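Local coordinates for protein trehalose monomycolate exporter MmpL3 (Mycobacterium tuberculosis, PDB 7NVH) that probably carries trehalose monomycolate, the mycolic acid precursor of the mycobacterial cell envelope, across the inner membrane as an RND-superfamily transporter, at residues T8-R13 against D269-V274; A249-L254 against T675-I680; S258-E263 against R275-T280; F287-I292 against S317-A322. One frame throughout, in Å; residues are numbered along the deposited sequence.

Contact 1: residues T8-R13 against D269-V274; sequences TVYRYR and DTETAV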
loop_
_atom_site.group_PDB
_atom_site.type_symbol
_atom_site.label_atom_id
_atom_site.label_comp_id
_atom_site.label_asym_id
_atom_site.label_seq_id
_atom_site.Cartn_x
_atom_site.Cartn_y
_atom_site.Cartn_z
ATOM N N THR A 8 -9.796 4.451 36.248
ATOM C CA THR A 8 -9.177 5.768 36.173
ATOM C C THR A 8 -9.597 6.572 34.951
ATOM O O THR A 8 -9.376 7.786 34.927
ATOM C CB THR A 8 -7.653 5.649 36.195
ATOM O OG1 THR A 8 -7.221 4.851 35.090
ATOM C CG2 THR A 8 -7.191 5.022 37.494
ATOM N N VAL A 9 -10.194 5.941 33.937
ATOM C CA VAL A 9 -10.704 6.693 32.795
ATOM C C VAL A 9 -12.067 7.293 33.082
ATOM O O VAL A 9 -12.552 8.114 32.294
ATOM C CB VAL A 9 -10.772 5.798 31.542
ATOM C CG1 VAL A 9 -11.958 4.857 31.621
ATOM C CG2 VAL A 9 -10.812 6.635 30.270
ATOM N N TYR A 10 -12.698 6.918 34.189
ATOM C CA TYR A 10 -13.966 7.511 34.583
ATOM C C TYR A 10 -13.808 8.610 35.619
ATOM O O TYR A 10 -14.537 9.603 35.569
ATOM C CB TYR A 10 -14.921 6.446 35.124
ATOM C CG TYR A 10 -16.304 6.989 35.397
ATOM C CD1 TYR A 10 -17.247 7.077 34.387
ATOM C CD2 TYR A 10 -16.659 7.431 36.663
ATOM C CE1 TYR A 10 -18.504 7.579 34.629
ATOM C CE2 TYR A 10 -17.914 7.937 36.913
ATOM C CZ TYR A 10 -18.833 8.008 35.894
ATOM O OH TYR A 10 -20.088 8.511 36.141
ATOM N N ARG A 11 -12.884 8.459 36.569
ATOM C CA ARG A 11 -12.663 9.531 37.532
ATOM C C ARG A 11 -12.182 10.793 36.829
ATOM O O ARG A 11 -12.658 11.897 37.120
ATOM C CB ARG A 11 -11.667 9.085 38.602
ATOM C CG ARG A 11 -11.441 10.103 39.712
ATOM C CD ARG A 11 -12.742 10.767 40.142
ATOM N NE ARG A 11 -12.539 12.136 40.609
ATOM C CZ ARG A 11 -13.513 12.927 41.049
ATOM N NH1 ARG A 11 -14.762 12.485 41.084
ATOM N NH2 ARG A 11 -13.240 14.159 41.455
ATOM N N TYR A 12 -11.251 10.649 35.891
ATOM C CA TYR A 12 -10.832 11.736 35.013
ATOM C C TYR A 12 -11.331 11.386 33.618
ATOM O O TYR A 12 -10.601 10.835 32.797
ATOM C CB TYR A 12 -9.317 11.915 35.026
ATOM C CG TYR A 12 -8.676 11.680 36.369
ATOM C CD1 TYR A 12 -7.987 10.507 36.630
ATOM C CD2 TYR A 12 -8.754 12.631 37.372
ATOM C CE1 TYR A 12 -7.398 10.287 37.851
ATOM C CE2 TYR A 12 -8.170 12.419 38.597
ATOM C CZ TYR A 12 -7.491 11.246 38.832
ATOM O OH TYR A 12 -6.904 11.032 40.057
ATOM N N ARG A 13 -12.593 11.706 33.354
ATOM C CA ARG A 13 -13.184 11.491 32.043
ATOM C C ARG A 13 -13.289 12.777 31.244
ATOM O O ARG A 13 -13.719 12.745 30.088
ATOM C CB ARG A 13 -14.562 10.837 32.181
ATOM C CG ARG A 13 -15.706 11.800 32.395
ATOM C CD ARG A 13 -16.918 11.069 32.913
ATOM N NE ARG A 13 -16.909 10.992 34.367
ATOM C CZ ARG A 13 -17.537 11.849 35.161
ATOM N NH1 ARG A 13 -18.235 12.844 34.638
ATOM N NH2 ARG A 13 -17.472 11.707 36.476
ATOM N N ASP A 269 -24.852 0.576 36.335
ATOM C CA ASP A 269 -24.811 2.029 36.277
ATOM C C ASP A 269 -23.647 2.483 35.396
ATOM O O ASP A 269 -22.858 1.679 34.895
ATOM C CB ASP A 269 -24.722 2.619 37.682
ATOM C CG ASP A 269 -23.336 2.523 38.268
ATOM O OD1 ASP A 269 -22.722 1.446 38.160
ATOM O OD2 ASP A 269 -22.860 3.524 38.842
ATOM N N THR A 270 -23.546 3.799 35.205
ATOM C CA THR A 270 -22.642 4.338 34.193
ATOM C C THR A 270 -21.191 3.974 34.480
ATOM O O THR A 270 -20.455 3.563 33.577
ATOM C CB THR A 270 -22.803 5.853 34.102
ATOM O OG1 THR A 270 -24.195 6.189 34.118
ATOM C CG2 THR A 270 -22.179 6.368 32.821
ATOM N N GLU A 271 -20.755 4.119 35.733
ATOM C CA GLU A 271 -19.360 3.838 36.055
ATOM C C GLU A 271 -19.041 2.355 35.910
ATOM O O GLU A 271 -18.004 1.992 35.341
ATOM C CB GLU A 271 -19.034 4.318 37.465
ATOM C CG GLU A 271 -17.618 3.992 37.898
ATOM C CD GLU A 271 -17.259 4.608 39.232
ATOM O OE1 GLU A 271 -18.134 5.255 39.843
ATOM O OE2 GLU A 271 -16.098 4.447 39.667
ATOM N N THR A 272 -19.914 1.487 36.423
ATOM C CA THR A 272 -19.686 0.051 36.306
ATOM C C THR A 272 -19.719 -0.390 34.851
ATOM O O THR A 272 -18.924 -1.238 34.432
ATOM C CB THR A 272 -20.724 -0.716 37.120
ATOM O OG1 THR A 272 -20.644 -0.315 38.491
ATOM C CG2 THR A 272 -20.482 -2.207 37.026
ATOM N N ALA A 273 -20.635 0.176 34.065
ATOM C CA ALA A 273 -20.686 -0.153 32.647
ATOM C C ALA A 273 -19.395 0.241 31.950
ATOM O O ALA A 273 -18.874 -0.515 31.124
ATOM C CB ALA A 273 -21.881 0.533 31.990
ATOM N N VAL A 274 -18.858 1.418 32.275
ATOM C CA VAL A 274 -17.605 1.856 31.667
ATOM C C VAL A 274 -16.463 0.936 32.075
ATOM O O VAL A 274 -15.642 0.537 31.242
ATOM C CB VAL A 274 -17.313 3.322 32.033
ATOM C CG1 VAL A 274 -15.893 3.689 31.650
ATOM C CG2 VAL A 274 -18.295 4.240 31.333
#

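Contact 2: residues A249-L254 against T675-I680; sequences AIDYGL and TAAALI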
loop_
_atom_site.group_PDB
_atom_site.type_symbol
_atom_site.label_atom_id
_atom_site.label_comp_id
_atom_site.label_asym_id
_atom_site.label_seq_id
_atom_site.Cartn_x
_atom_site.Cartn_y
_atom_site.Cartn_z
ATOM N N ALA A 249 -10.367 1.724 12.841
ATOM C CA ALA A 249 -10.669 2.734 13.844
ATOM C C ALA A 249 -12.167 2.879 14.056
ATOM O O ALA A 249 -12.588 3.365 15.110
ATOM C CB ALA A 249 -10.065 4.078 13.448
ATOM N N ILE A 250 -12.971 2.472 13.081
ATOM C CA ILE A 250 -14.413 2.456 13.259
ATOM C C ILE A 250 -14.896 1.095 13.756
ATOM O O ILE A 250 -15.881 1.026 14.494
ATOM C CB ILE A 250 -15.110 2.866 11.951
ATOM C CG1 ILE A 250 -14.777 4.320 11.622
ATOM C CG2 ILE A 250 -16.612 2.709 12.065
ATOM C CD1 ILE A 250 -15.646 4.921 10.544
ATOM N N ASP A 251 -14.206 0.006 13.399
ATOM C CA ASP A 251 -14.528 -1.287 13.996
ATOM C C ASP A 251 -14.334 -1.267 15.506
ATOM O O ASP A 251 -15.152 -1.814 16.254
ATOM C CB ASP A 251 -13.666 -2.392 13.391
ATOM C CG ASP A 251 -13.971 -2.644 11.941
ATOM O OD1 ASP A 251 -14.990 -2.125 11.442
ATOM O OD2 ASP A 251 -13.194 -3.385 11.307
ATOM N N TYR A 252 -13.236 -0.669 15.970
ATOM C CA TYR A 252 -12.966 -0.625 17.403
ATOM C C TYR A 252 -14.045 0.162 18.131
ATOM O O TYR A 252 -14.526 -0.256 19.194
ATOM C CB TYR A 252 -11.591 -0.007 17.651
ATOM C CG TYR A 252 -10.437 -0.824 17.111
ATOM C CD1 TYR A 252 -10.627 -2.122 16.662
ATOM C CD2 TYR A 252 -9.161 -0.289 17.038
ATOM C CE1 TYR A 252 -9.580 -2.864 16.167
ATOM C CE2 TYR A 252 -8.107 -1.025 16.544
ATOM C CZ TYR A 252 -8.322 -2.312 16.110
ATOM O OH TYR A 252 -7.276 -3.052 15.615
ATOM N N GLY A 253 -14.446 1.300 17.565
ATOM C CA GLY A 253 -15.542 2.055 18.141
ATOM C C GLY A 253 -16.842 1.279 18.126
ATOM O O GLY A 253 -17.608 1.324 19.089
ATOM N N LEU A 254 -17.106 0.556 17.039
ATOM C CA LEU A 254 -18.282 -0.305 16.976
ATOM C C LEU A 254 -18.302 -1.288 18.133
ATOM O O LEU A 254 -19.289 -1.381 18.869
ATOM C CB LEU A 254 -18.302 -1.054 15.646
ATOM C CG LEU A 254 -19.626 -1.648 15.175
ATOM C CD1 LEU A 254 -20.656 -0.576 14.930
ATOM C CD2 LEU A 254 -19.397 -2.464 13.919
ATOM N N THR A 675 -20.554 -8.597 11.668
ATOM C CA THR A 675 -21.122 -8.347 10.347
ATOM C C THR A 675 -21.085 -6.863 10.008
ATOM O O THR A 675 -20.710 -6.480 8.893
ATOM C CB THR A 675 -22.555 -8.875 10.282
ATOM O OG1 THR A 675 -22.539 -10.306 10.319
ATOM C CG2 THR A 675 -23.239 -8.418 9.007
ATOM N N ALA A 676 -21.458 -6.010 10.963
ATOM C CA ALA A 676 -21.439 -4.572 10.721
ATOM C C ALA A 676 -20.019 -4.066 10.500
ATOM O O ALA A 676 -19.787 -3.214 9.638
ATOM C CB ALA A 676 -22.097 -3.837 11.886
ATOM N N ALA A 677 -19.057 -4.570 11.274
ATOM C CA ALA A 677 -17.670 -4.151 11.093
ATOM C C ALA A 677 -17.140 -4.574 9.730
ATOM O O ALA A 677 -16.439 -3.806 9.057
ATOM C CB ALA A 677 -16.801 -4.725 12.210
ATOM N N ALA A 678 -17.465 -5.797 9.307
ATOM C CA ALA A 678 -17.057 -6.258 7.987
ATOM C C ALA A 678 -17.679 -5.404 6.895
ATOM O O ALA A 678 -17.006 -5.051 5.923
ATOM C CB ALA A 678 -17.437 -7.725 7.802
ATOM N N LEU A 679 -18.959 -5.055 7.038
ATOM C CA LEU A 679 -19.595 -4.186 6.053
ATOM C C LEU A 679 -18.938 -2.814 6.021
ATOM O O LEU A 679 -18.756 -2.232 4.948
ATOM C CB LEU A 679 -21.087 -4.053 6.345
ATOM C CG LEU A 679 -21.942 -5.289 6.086
ATOM C CD1 LEU A 679 -23.366 -5.059 6.559
ATOM C CD2 LEU A 679 -21.917 -5.642 4.612
ATOM N N ILE A 680 -18.580 -2.279 7.189
ATOM C CA ILE A 680 -17.968 -0.956 7.248
ATOM C C ILE A 680 -16.627 -0.958 6.528
ATOM O O ILE A 680 -16.342 -0.083 5.697
ATOM C CB ILE A 680 -17.824 -0.501 8.711
ATOM C CG1 ILE A 680 -19.144 0.086 9.211
ATOM C CG2 ILE A 680 -16.698 0.508 8.853
ATOM C CD1 ILE A 680 -19.121 0.477 10.665
#

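Contact 3: residues S258-E263 against R275-T280; sequences SRFREE and RRTVIT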
loop_
_atom_site.group_PDB
_atom_site.type_symbol
_atom_site.label_atom_id
_atom_site.label_comp_id
_atom_site.label_asym_id
_atom_site.label_seq_id
_atom_site.Cartn_x
_atom_site.Cartn_y
_atom_site.Cartn_z
ATOM N N SER A 258 -20.886 -0.960 21.264
ATOM C CA SER A 258 -21.844 -2.047 21.403
ATOM C C SER A 258 -21.709 -2.727 22.755
ATOM O O SER A 258 -22.713 -3.073 23.384
ATOM C CB SER A 258 -21.654 -3.057 20.275
ATOM O OG SER A 258 -20.525 -3.874 20.516
ATOM N N ARG A 259 -20.476 -2.928 23.223
ATOM C CA ARG A 259 -20.281 -3.535 24.534
ATOM C C ARG A 259 -20.823 -2.641 25.640
ATOM O O ARG A 259 -21.415 -3.128 26.607
ATOM C CB ARG A 259 -18.802 -3.835 24.759
ATOM C CG ARG A 259 -18.541 -4.750 25.932
ATOM C CD ARG A 259 -19.249 -6.074 25.746
ATOM N NE ARG A 259 -19.603 -6.683 27.022
ATOM C CZ ARG A 259 -18.934 -7.685 27.579
ATOM N NH1 ARG A 259 -17.877 -8.195 26.967
ATOM N NH2 ARG A 259 -19.324 -8.179 28.745
ATOM N N PHE A 260 -20.623 -1.327 25.519
ATOM C CA PHE A 260 -21.166 -0.410 26.516
ATOM C C PHE A 260 -22.687 -0.456 26.536
ATOM O O PHE A 260 -23.301 -0.472 27.610
ATOM C CB PHE A 260 -20.678 1.011 26.249
ATOM C CG PHE A 260 -21.218 2.025 27.211
ATOM C CD1 PHE A 260 -20.635 2.201 28.449
ATOM C CD2 PHE A 260 -22.307 2.807 26.878
ATOM C CE1 PHE A 260 -21.127 3.132 29.334
ATOM C CE2 PHE A 260 -22.803 3.739 27.761
ATOM C CZ PHE A 260 -22.211 3.900 28.989
ATOM N N ARG A 261 -23.315 -0.471 25.359
ATOM C CA ARG A 261 -24.771 -0.547 25.311
ATOM C C ARG A 261 -25.276 -1.883 25.835
ATOM O O ARG A 261 -26.370 -1.951 26.405
ATOM C CB ARG A 261 -25.266 -0.316 23.885
ATOM C CG ARG A 261 -24.922 1.049 23.330
ATOM C CD ARG A 261 -25.490 1.232 21.938
ATOM N NE ARG A 261 -26.936 1.422 21.959
ATOM C CZ ARG A 261 -27.807 0.568 21.435
ATOM N NH1 ARG A 261 -27.379 -0.540 20.846
ATOM N NH2 ARG A 261 -29.106 0.821 21.499
ATOM N N GLU A 262 -24.503 -2.951 25.637
ATOM C CA GLU A 262 -24.850 -4.249 26.200
ATOM C C GLU A 262 -24.788 -4.225 27.720
ATOM O O GLU A 262 -25.671 -4.769 28.393
ATOM C CB GLU A 262 -23.910 -5.314 25.643
ATOM C CG GLU A 262 -24.402 -6.738 25.776
ATOM C CD GLU A 262 -23.462 -7.730 25.118
ATOM O OE1 GLU A 262 -23.283 -8.837 25.666
ATOM O OE2 GLU A 262 -22.901 -7.399 24.053
ATOM N N GLU A 263 -23.748 -3.602 28.279
ATOM C CA GLU A 263 -23.609 -3.548 29.730
ATOM C C GLU A 263 -24.644 -2.631 30.363
ATOM O O GLU A 263 -25.078 -2.879 31.493
ATOM C CB GLU A 263 -22.201 -3.098 30.116
ATOM C CG GLU A 263 -21.100 -4.022 29.635
ATOM C CD GLU A 263 -21.213 -5.416 30.214
ATOM O OE1 GLU A 263 -21.341 -5.540 31.450
ATOM O OE2 GLU A 263 -21.170 -6.392 29.436
ATOM N N ARG A 275 -16.395 0.574 33.357
ATOM C CA ARG A 275 -15.323 -0.306 33.811
ATOM C C ARG A 275 -15.383 -1.654 33.107
ATOM O O ARG A 275 -14.361 -2.172 32.644
ATOM C CB ARG A 275 -15.394 -0.487 35.327
ATOM C CG ARG A 275 -14.086 -0.944 35.941
ATOM C CD ARG A 275 -14.305 -1.669 37.251
ATOM N NE ARG A 275 -15.041 -0.854 38.209
ATOM C CZ ARG A 275 -16.108 -1.275 38.878
ATOM N NH1 ARG A 275 -16.563 -2.505 38.693
ATOM N NH2 ARG A 275 -16.719 -0.466 39.733
ATOM N N ARG A 276 -16.579 -2.235 33.005
ATOM C CA ARG A 276 -16.708 -3.554 32.395
ATOM C C ARG A 276 -16.442 -3.506 30.896
ATOM O O ARG A 276 -15.773 -4.396 30.349
ATOM C CB ARG A 276 -18.091 -4.127 32.682
ATOM C CG ARG A 276 -18.318 -4.453 34.144
ATOM C CD ARG A 276 -19.743 -4.894 34.391
ATOM N NE ARG A 276 -20.083 -6.078 33.612
ATOM C CZ ARG A 276 -19.965 -7.322 34.061
ATOM N NH1 ARG A 276 -19.517 -7.546 35.288
ATOM N NH2 ARG A 276 -20.296 -8.342 33.283
ATOM N N THR A 277 -16.952 -2.480 30.208
ATOM C CA THR A 277 -16.685 -2.382 28.782
ATOM C C THR A 277 -15.207 -2.147 28.519
ATOM O O THR A 277 -14.672 -2.686 27.549
ATOM C CB THR A 277 -17.538 -1.295 28.123
ATOM O OG1 THR A 277 -17.392 -1.381 26.701
ATOM C CG2 THR A 277 -17.120 0.088 28.558
ATOM N N VAL A 278 -14.514 -1.405 29.386
ATOM C CA VAL A 278 -13.062 -1.328 29.262
ATOM C C VAL A 278 -12.464 -2.718 29.404
ATOM O O VAL A 278 -11.945 -3.280 28.435
ATOM C CB VAL A 278 -12.474 -0.349 30.291
ATOM C CG1 VAL A 278 -10.972 -0.529 30.381
ATOM C CG2 VAL A 278 -12.802 1.077 29.903
ATOM N N ILE A 279 -12.647 -3.331 30.575
ATOM C CA ILE A 279 -12.082 -4.631 30.929
ATOM C C ILE A 279 -12.198 -5.629 29.785
ATOM O O ILE A 279 -11.244 -6.356 29.490
ATOM C CB ILE A 279 -12.756 -5.186 32.197
ATOM C CG1 ILE A 279 -12.264 -4.439 33.433
ATOM C CG2 ILE A 279 -12.489 -6.668 32.346
ATOM C CD1 ILE A 279 -12.873 -4.940 34.716
ATOM N N THR A 280 -13.354 -5.673 29.124
ATOM C CA THR A 280 -13.518 -6.658 28.056
ATOM C C THR A 280 -13.189 -6.099 26.671
ATOM O O THR A 280 -12.238 -6.547 26.017
ATOM C CB THR A 280 -14.945 -7.207 28.073
ATOM O OG1 THR A 280 -15.835 -6.242 27.503
ATOM C CG2 THR A 280 -15.378 -7.506 29.488
#

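Contact 4: residues F287-I292 against S317-A322; sequences FSAVLI and SVMLSA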
loop_
_atom_site.group_PDB
_atom_site.type_symbol
_atom_site.label_atom_id
_atom_site.label_comp_id
_atom_site.label_asym_id
_atom_site.label_seq_id
_atom_site.Cartn_x
_atom_site.Cartn_y
_atom_site.Cartn_z
ATOM N N PHE A 287 -5.512 -5.727 22.136
ATOM C CA PHE A 287 -4.819 -6.897 21.612
ATOM C C PHE A 287 -4.912 -6.963 20.093
ATOM O O PHE A 287 -3.952 -7.366 19.431
ATOM C CB PHE A 287 -5.364 -8.166 22.257
ATOM C CG PHE A 287 -4.629 -8.556 23.501
ATOM C CD1 PHE A 287 -3.390 -9.161 23.423
ATOM C CD2 PHE A 287 -5.164 -8.298 24.747
ATOM C CE1 PHE A 287 -2.705 -9.515 24.563
ATOM C CE2 PHE A 287 -4.483 -8.650 25.892
ATOM C CZ PHE A 287 -3.252 -9.258 25.799
ATOM N N SER A 288 -6.041 -6.549 19.517
ATOM C CA SER A 288 -6.139 -6.493 18.061
ATOM C C SER A 288 -5.143 -5.495 17.479
ATOM O O SER A 288 -4.501 -5.762 16.455
ATOM C CB SER A 288 -7.563 -6.135 17.644
ATOM O OG SER A 288 -8.480 -7.134 18.048
ATOM N N ALA A 289 -5.003 -4.336 18.122
ATOM C CA ALA A 289 -4.068 -3.330 17.631
ATOM C C ALA A 289 -2.629 -3.818 17.720
ATOM O O ALA A 289 -1.846 -3.649 16.776
ATOM C CB ALA A 289 -4.241 -2.032 18.410
ATOM N N VAL A 290 -2.252 -4.420 18.849
ATOM C CA VAL A 290 -0.882 -4.913 18.956
ATOM C C VAL A 290 -0.665 -6.091 18.018
ATOM O O VAL A 290 0.459 -6.328 17.565
ATOM C CB VAL A 290 -0.520 -5.266 20.410
ATOM C CG1 VAL A 290 -0.798 -4.088 21.324
ATOM C CG2 VAL A 290 -1.266 -6.497 20.870
ATOM N N LEU A 291 -1.724 -6.828 17.679
ATOM C CA LEU A 291 -1.589 -7.883 16.682
ATOM C C LEU A 291 -1.312 -7.305 15.303
ATOM O O LEU A 291 -0.487 -7.842 14.556
ATOM C CB LEU A 291 -2.845 -8.742 16.652
ATOM C CG LEU A 291 -2.796 -9.963 17.561
ATOM C CD1 LEU A 291 -4.065 -10.737 17.391
ATOM C CD2 LEU A 291 -1.597 -10.824 17.229
ATOM N N ILE A 292 -1.995 -6.217 14.942
ATOM C CA ILE A 292 -1.674 -5.551 13.682
ATOM C C ILE A 292 -0.237 -5.059 13.697
ATOM O O ILE A 292 0.495 -5.199 12.711
ATOM C CB ILE A 292 -2.641 -4.391 13.400
ATOM C CG1 ILE A 292 -3.979 -4.914 12.915
ATOM C CG2 ILE A 292 -2.061 -3.488 12.337
ATOM C CD1 ILE A 292 -4.917 -3.813 12.520
ATOM N N SER A 317 -1.388 4.611 12.735
ATOM C CA SER A 317 -2.842 4.656 12.651
ATOM C C SER A 317 -3.489 3.654 13.598
ATOM O O SER A 317 -4.450 3.991 14.297
ATOM C CB SER A 317 -3.290 4.410 11.212
ATOM O OG SER A 317 -3.166 3.044 10.872
ATOM N N VAL A 318 -2.968 2.425 13.661
ATOM C CA VAL A 318 -3.598 1.420 14.514
ATOM C C VAL A 318 -3.391 1.754 15.986
ATOM O O VAL A 318 -4.312 1.608 16.800
ATOM C CB VAL A 318 -3.096 0.005 14.171
ATOM C CG1 VAL A 318 -3.316 -0.279 12.717
ATOM C CG2 VAL A 318 -1.632 -0.171 14.518
ATOM N N MET A 319 -2.193 2.207 16.360
ATOM C CA MET A 319 -1.960 2.555 17.755
ATOM C C MET A 319 -2.810 3.742 18.172
ATOM O O MET A 319 -3.363 3.754 19.277
ATOM C CB MET A 319 -0.478 2.835 17.992
ATOM C CG MET A 319 0.371 1.580 18.120
ATOM S SD MET A 319 -0.552 0.128 18.668
ATOM C CE MET A 319 -0.852 0.511 20.394
ATOM N N LEU A 320 -2.944 4.745 17.303
ATOM C CA LEU A 320 -3.789 5.881 17.642
ATOM C C LEU A 320 -5.252 5.474 17.728
ATOM O O LEU A 320 -5.979 5.956 18.600
ATOM C CB LEU A 320 -3.609 7.002 16.629
ATOM C CG LEU A 320 -4.173 8.312 17.162
ATOM C CD1 LEU A 320 -3.507 8.678 18.475
ATOM C CD2 LEU A 320 -3.985 9.399 16.150
ATOM N N SER A 321 -5.705 4.592 16.835
ATOM C CA SER A 321 -7.086 4.132 16.900
ATOM C C SER A 321 -7.355 3.391 18.201
ATOM O O SER A 321 -8.382 3.615 18.849
ATOM C CB SER A 321 -7.398 3.240 15.702
ATOM O OG SER A 321 -6.671 2.028 15.770
ATOM N N ALA A 322 -6.436 2.515 18.609
ATOM C CA ALA A 322 -6.619 1.797 19.866
ATOM C C ALA A 322 -6.587 2.742 21.058
ATOM O O ALA A 322 -7.413 2.626 21.971
ATOM C CB ALA A 322 -5.548 0.723 20.021
#

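Contact 1: residues T8-R13 against D269-V274
The capped N-terminal end of helix 270-297 meets the last turn of helix 2-11 here, at the cytoplasmic end of the membrane domain. Asp-269 is the N-cap: its OD1 accepts a bond from Thr-272 OG1 at 2.7 Å, nearly along the C-O axis of the carboxylate, and a weak one from Thr-272 N at 3.3 Å. Across the gap the evidence centres on Tyr-10, whose CG lies anti to the backbone N (chi1 -173°), carrying the ring over the first turn of the other helix. Glu-271 CB stands 4.0 Å from the Tyr-10 ring centroid and 15° off its normal, a CH-pi contact. Glu-271 CG, anti to the backbone N, follows at 3.8 Å from Tyr-10 CD2, and the extended chain beyond it lays the carboxylate almost parallel to the ring. On the opposite face Arg-13 NE sits over the ring centre, held by a bond to Tyr-10 O of 3.0 Å. The ring is thus sandwiched between the glutamate chain and the arginine. Val-9 CG1 and Val-274 CG1 touch obliquely at 4.1 Å. Helix 248-265 backs Ala-273 and Val-274 through Phe-260, while helix 305-336 packs against Val-9 with Pro-330 and against Arg-13 with Ala-331 and Ile-335.

Contact 2: residues A249-L254 against T675-I680
Apolar contacts carry most of this interface. Ile-250 CG2, anti to the backbone N, approaches Ile-680 CD1 at 3.6 Å, and the two side chains cross at about a right angle. One turn further on, Leu-254 has its CG anti to the backbone N (chi1 -161°), which sends CD2 across the gap into the angle between two alanines: it lies 3.6 Å from Ala-676 CB and 3.8 Å from Ala-677 CB. The same methyl grazes Ile-680 CD1 at 4.4 Å. The methyl-sized side chains on helix 671-689 match the close backbone approach, the CA atoms of Asp-251 and Ala-677 being 5.1 Å apart, with the segment axes 9.4 Å apart. The segments run antiparallel, 161° between their directions. They belong to the transmembrane bundle of an RND-type transporter, one segment coming from each of its two MMPL halves.

The polar part is a single buried carboxylate. Asp-251 OD1 lies 3.3 Å from Ala-677 CB and equally near Ala-677 O, but two acceptors make no hydrogen bond, so the segment 675-680 offers it only van der Waals contact. OD2 is satisfied elsewhere, by a hydrogen bond with Tyr-641 of helix 624-654, and the neighbouring Tyr-252 pairs reciprocally with Asp-640. Such intramembrane Asp-Tyr pairs are consistent with the proton relay proposed for MmpL3 proteins. Burial would tend to raise the pKa of Asp-251, while the bond to Tyr-641 may offset this in part. Helix 176-200 closes over Ile-250 and Leu-254 through Val-192, Leu-196 and Phe-200.

Contact 3: residues S258-E263 against R275-T280
Segments 258-263 and 275-280 run antiparallel at 137° between their directions, with axes 8.9 Å apart and the CA atoms of Phe-260 and Thr-277 at 5.4 Å. They are the two arms of a helical hairpin, consecutive helices joined by a short turn, near the cytoplasmic end of the RND-type membrane domain. A salt-bridge network of Arg-259, Glu-263 and Arg-276 ties the arms together, with the glutamate in the middle. Glu-263, bent at chi2, shares its two oxygens between the arginines. OE1 takes the bond across the hairpin from Arg-276 NE, 2.6 Å long and fairly straight at 162°. OE2 is gripped from its own helix, side-on, by Arg-259 NE at 2.9 Å and NH2 at 2.7 Å. The accepting oxygens lie nearly in the guanidinium planes, yet each donor stands above the carboxylate plane, so the fit is tilted. Arg-259 NH2 and Arg-276 NH2 are 4.6 Å apart, like charges that the shared carboxylate probably helps to offset. The two cations probably favour the ionised carboxylate, although the nearby Glu-266 carboxylate would work against this. Arg-259 NH2 has a second partner, Glu-651 of helix 624-654, extending the network to a third helix.

Two threonines of segment 275-280 pack against Arg-259 and Phe-260. Thr-277, with OG1 anti to the backbone N, brings that hydroxyl 3.4 Å from Arg-259 CB and into a weak hydrogen bond with Ile-256 O, while its CG2 lies at the edge of the Phe-260 ring. Thr-280 OG1 rests over one face of the Arg-259 guanidinium, 2.9 Å from NH1, at an angle too poor for a hydrogen bond.

Contact 4: residues F287-I292 against S317-A322
Ala-289 CB meets Ala-322 CB at 3.4 Å, and the same methyl lies 4.0 Å from the carbonyl oxygen of Val-318. Flanking it, Met-319 brings its SD to 4.3 Å from Ala-289 CB. One turn along, Ile-292 and Val-318 cross obliquely: Ile-292 CG2, anti to the backbone N, meets Val-318 CG1 at 3.5 Å, while Val-318 CG1 also approaches Ile-292 CD1. This valine methyl is available there because it lies anti to the carbonyl carbon of Val-318 (chi1 -55°).

No hydrogen bond links the segments, so the interface rests on these small and branched apolar groups. They lie on faces of two nearly antiparallel helices, 172° between segment directions and 9.1 Å between axes. The pairing belongs to the transmembrane bundle of the RND-type fold, where consecutive helices 270-297 and 305-336 pack side by side. Val-318 O has two donors within its own helix: Ala-322 N makes the regular helical bond, and Ser-321 OG adds one of 2.6 Å from 29° above the carbonyl plane. The second bond turns the Ser-321 hydroxyl back onto its own backbone.

Around the pair, helix 624-654 covers Ser-288 and Ile-292 with Asp-640 and Leu-291 with Val-643. Helix 248-265 packs Ile-248 against both Ile-292 and Val-318, and sets Ala-249 and Tyr-252 against Ser-321, while helix 559-577 lies on Phe-287 and Val-290.

All four contacts lie on one side of the chain's centre, and three share helix 270-297, which meets helix 2-11 in contact 1, helix 248-265 in contact 3 and helix 305-336 in contact 4. Contacts 1 and 3 touch, their centres 11 Å apart, with Val-9 packing on Val-278. Contact 2 links helix 248-265 to helix 671-689; its centre is 14 Å from that of contact 4, where Tyr-252 packs on Ser-288. Contacts 1 and 2 are 24 Å apart between centres. Along the chain, contacts 3 and 4 follow in series between the two segments of contact 2, while the segments of contact 1 alternate with those of contacts 2 and 3. Helix 248-265 runs from contact 3 at the cytoplasmic end to the Asp-Tyr pairs at contact 2.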